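Local coordinates for metal transporter CNNM3 (PDB 6DFD), which mediates Mg2+ efflux as an integral membrane protein, a role that requires the dimer-forming cyclic nucleotide-binding homology domain, at the interface of chains A and B. Sequence-based numbering; all coordinates share one arbitrary frame. Chains: chain A/B, Metal transporter CNNM3.

The interface of chains A and B. Residues chain A 123, 137-140, 177, 181; chain B 126, 128, 130.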
ATOM      1  N   ILE A 123      -3.172   0.286   6.536  1.00 43.44           N
ATOM      2  CA  ILE A 123      -3.636   1.611   6.143  1.00 47.24           C
ATOM      3  C   ILE A 123      -5.158   1.672   6.142  1.00 49.47           C
ATOM      4  O   ILE A 123      -5.849   0.682   5.878  1.00 48.30           O
ATOM      5  CB  ILE A 123      -3.066   1.994   4.758  1.00 48.72           C
ATOM      6  CG1 ILE A 123      -3.473   3.423   4.395  1.00 54.76           C
ATOM      7  CG2 ILE A 123      -3.530   1.013   3.701  1.00 46.22           C
ATOM      8  CD1 ILE A 123      -2.527   4.084   3.432  1.00 57.37           C
ATOM      9  N   TYR A 137       6.218   5.276  -2.130  1.00 32.43           N
ATOM     10  CA  TYR A 137       6.564   6.442  -1.326  1.00 32.30           C
ATOM     11  C   TYR A 137       5.418   6.802  -0.393  1.00 32.25           C
ATOM     12  O   TYR A 137       4.273   6.394  -0.592  1.00 33.84           O
ATOM     13  CB  TYR A 137       6.927   7.637  -2.208  1.00 32.28           C
ATOM     14  CG  TYR A 137       5.833   8.008  -3.170  1.00 33.94           C
ATOM     15  CD1 TYR A 137       4.800   8.843  -2.785  1.00 37.04           C
ATOM     16  CD2 TYR A 137       5.829   7.508  -4.466  1.00 36.92           C
ATOM     17  CE1 TYR A 137       3.792   9.191  -3.677  1.00 42.04           C
ATOM     18  CE2 TYR A 137       4.828   7.847  -5.358  1.00 42.17           C
ATOM     19  CZ  TYR A 137       3.815   8.686  -4.955  1.00 45.83           C
ATOM     20  OH  TYR A 137       2.816   9.025  -5.836  1.00 51.74           O
ATOM     21  N   TYR A 138       5.758   7.584   0.632  1.00 30.93           N
ATOM     22  CA  TYR A 138       4.908   7.809   1.794  1.00 31.44           C
ATOM     23  C   TYR A 138       5.177   9.205   2.323  1.00 33.13           C
ATOM     24  O   TYR A 138       6.241   9.781   2.091  1.00 34.09           O
ATOM     25  CB  TYR A 138       5.179   6.783   2.912  1.00 31.94           C
ATOM     26  CG  TYR A 138       5.217   5.384   2.365  1.00 34.15           C
ATOM     27  CD1 TYR A 138       4.062   4.621   2.284  1.00 38.61           C
ATOM     28  CD2 TYR A 138       6.390   4.859   1.846  1.00 33.63           C
ATOM     29  CE1 TYR A 138       4.081   3.356   1.724  1.00 37.62           C
ATOM     30  CE2 TYR A 138       6.419   3.601   1.280  1.00 33.31           C
ATOM     31  CZ  TYR A 138       5.257   2.854   1.222  1.00 35.95           C
ATOM     32  OH  TYR A 138       5.266   1.595   0.650  1.00 35.87           O
ATOM     33  N   GLY A 139       4.201   9.732   3.053  1.00 33.58           N
ATOM     34  CA  GLY A 139       4.407  10.944   3.822  1.00 34.77           C
ATOM     35  C   GLY A 139       4.367  12.226   3.025  1.00 36.76           C
ATOM     36  O   GLY A 139       4.911  13.232   3.482  1.00 38.25           O
ATOM     37  N   VAL A 140       3.741  12.225   1.845  1.00 36.80           N
ATOM     38  CA  VAL A 140       3.623  13.459   1.064  1.00 40.25           C
ATOM     39  C   VAL A 140       2.940  14.543   1.882  1.00 44.17           C
ATOM     40  O   VAL A 140       3.318  15.720   1.821  1.00 46.77           O
ATOM     41  CB  VAL A 140       2.871  13.186  -0.254  1.00 41.81           C
ATOM     42  CG1 VAL A 140       2.466  14.485  -0.942  1.00 48.49           C
ATOM     43  CG2 VAL A 140       3.737  12.350  -1.184  1.00 39.19           C
ATOM     44  N   TYR A 177       1.508  16.421  10.833  1.00 70.22           N
ATOM     45  CA  TYR A 177       0.596  15.451  10.253  1.00 69.00           C
ATOM     46  C   TYR A 177       0.756  14.105  10.950  1.00 67.35           C
ATOM     47  O   TYR A 177       1.873  13.654  11.216  1.00 65.61           O
ATOM     48  CB  TYR A 177       0.872  15.324   8.754  1.00 71.33           C
ATOM     49  CG  TYR A 177       0.231  14.141   8.067  1.00 77.69           C
ATOM     50  CD1 TYR A 177       1.010  13.154   7.473  1.00 79.12           C
ATOM     51  CD2 TYR A 177      -1.149  14.018   7.995  1.00 85.34           C
ATOM     52  CE1 TYR A 177       0.431  12.076   6.831  1.00 83.65           C
ATOM     53  CE2 TYR A 177      -1.738  12.943   7.358  1.00 89.74           C
ATOM     54  CZ  TYR A 177      -0.945  11.975   6.775  1.00 89.41           C
ATOM     55  OH  TYR A 177      -1.528  10.899   6.140  1.00 91.66           O
ATOM     56  N   TYR A 181      -1.580   5.313   8.619  1.00 52.86           N
ATOM     57  CA  TYR A 181      -0.951   4.077   8.191  1.00 51.38           C
ATOM     58  C   TYR A 181       0.279   3.822   9.040  1.00 49.97           C
ATOM     59  O   TYR A 181       0.870   4.737   9.618  1.00 51.21           O
ATOM     60  CB  TYR A 181      -0.564   4.104   6.708  1.00 51.31           C
ATOM     61  CG  TYR A 181       0.087   5.388   6.228  1.00 53.07           C
ATOM     62  CD1 TYR A 181      -0.677   6.411   5.676  1.00 57.19           C
ATOM     63  CD2 TYR A 181       1.464   5.565   6.296  1.00 50.06           C
ATOM     64  CE1 TYR A 181      -0.087   7.583   5.221  1.00 57.68           C
ATOM     65  CE2 TYR A 181       2.062   6.734   5.844  1.00 49.61           C
ATOM     66  CZ  TYR A 181       1.280   7.738   5.307  1.00 54.01           C
ATOM     67  OH  TYR A 181       1.867   8.900   4.851  1.00 54.37           O
TER
ATOM     68  N   GLU B 126      -5.059  10.295   3.210  1.00 74.31           N
ATOM     69  CA  GLU B 126      -4.086  10.742   2.223  1.00 73.82           C
ATOM     70  C   GLU B 126      -4.335  10.140   0.848  1.00 75.36           C
ATOM     71  O   GLU B 126      -3.705  10.576  -0.124  1.00 71.17           O
ATOM     72  CB  GLU B 126      -2.666  10.382   2.666  1.00 73.64           C
ATOM     73  CG  GLU B 126      -1.783  11.568   3.005  1.00 73.83           C
ATOM     74  CD  GLU B 126      -0.337  11.162   3.265  1.00 68.85           C
ATOM     75  OE1 GLU B 126      -0.088  10.464   4.271  1.00 66.59           O
ATOM     76  OE2 GLU B 126       0.545  11.534   2.458  1.00 65.60           O
ATOM     77  N   LEU B 128      -3.320   7.435  -0.491  1.00 72.65           N
ATOM     78  CA  LEU B 128      -2.134   6.862  -1.108  1.00 74.76           C
ATOM     79  C   LEU B 128      -2.544   5.881  -2.197  1.00 80.21           C
ATOM     80  O   LEU B 128      -3.471   5.084  -2.023  1.00 83.02           O
ATOM     81  CB  LEU B 128      -1.261   6.163  -0.062  1.00 74.19           C
ATOM     82  CG  LEU B 128      -0.066   6.968   0.465  1.00 75.57           C
ATOM     83  CD1 LEU B 128      -0.521   8.302   1.003  1.00 77.85           C
ATOM     84  CD2 LEU B 128       0.688   6.219   1.551  1.00 75.33           C
ATOM     85  N   PHE B 130      -1.574   2.778  -4.835  1.00 59.14           N
ATOM     86  CA  PHE B 130      -0.719   1.614  -4.959  1.00 56.97           C
ATOM     87  C   PHE B 130      -1.237   0.734  -6.084  1.00 54.98           C
ATOM     88  O   PHE B 130      -2.432   0.727  -6.387  1.00 52.19           O
ATOM     89  CB  PHE B 130      -0.670   0.808  -3.660  1.00 65.05           C
ATOM     90  CG  PHE B 130      -0.280   1.624  -2.460  1.00 74.56           C
ATOM     91  CD1 PHE B 130       1.000   2.145  -2.348  1.00 77.59           C
ATOM     92  CD2 PHE B 130      -1.191   1.869  -1.447  1.00 77.89           C
ATOM     93  CE1 PHE B 130       1.362   2.895  -1.248  1.00 77.91           C
ATOM     94  CE2 PHE B 130      -0.834   2.615  -0.344  1.00 78.24           C
ATOM     95  CZ  PHE B 130       0.444   3.126  -0.243  1.00 77.84           C
TER
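The ring of A:Tyr181 meets chain B on one face and at one edge. The methyl CD2 of B:Leu128 sits over the face, 4.0 Å above the ring plane and displaced toward the rim. The carboxylate oxygen OE1 of B:Glu126 lies at the edge, in the plane of the ring. There the phenol hydroxyl OH of A:Tyr181 donates a hydrogen bond of 2.6 Å to OE1 of B:Glu126. The bond reaches OE1 on its syn side, 16° out of the carboxylate plane. CG of A:Tyr181 takes the crowded position between backbone N and carbonyl carbon (chi1 44°), which directs the ring toward chain B. A:Tyr177 brings its hydroxyl tip to the same OE1, but the modelled separation is too short to be trusted. Its ring plane is nearly perpendicular to the carboxylate, 88° apart. A phenylalanine in place of A:Tyr181 would probably keep the face for B:Leu128 but leave OE1 of B:Glu126 without this hydrogen bond, and the carboxylate less firmly fixed.

One methyl of B:Leu128, CD2, touches two tyrosines of chain A. Besides A:Tyr181, CD2 of B:Leu128 reaches CD1 of A:Tyr138 at 3.8 Å, with the side chains of B:Leu128 and A:Tyr138 crossing at about a right angle. Farther along the strand 128-132, B:Phe130 touches the same A:Tyr138, CE1 to CE1 at 4.1 Å. These apolar contacts lie beside the hydrogen bond to B:Glu126. CD1 of A:Ile123 and the backbone O of A:Tyr137 lie a little farther from B:Leu128.

The patch belongs to the two-fold interface between the beta-barrel domains, and its twin occurs with the chains exchanged. Dimerization is a property of this domain in CNNM proteins, so the contact probably contributes to that assembly. Within chain A, a weak hydrogen bond of 3.1 Å runs from the backbone N of A:Gly139 to OH of A:Tyr181.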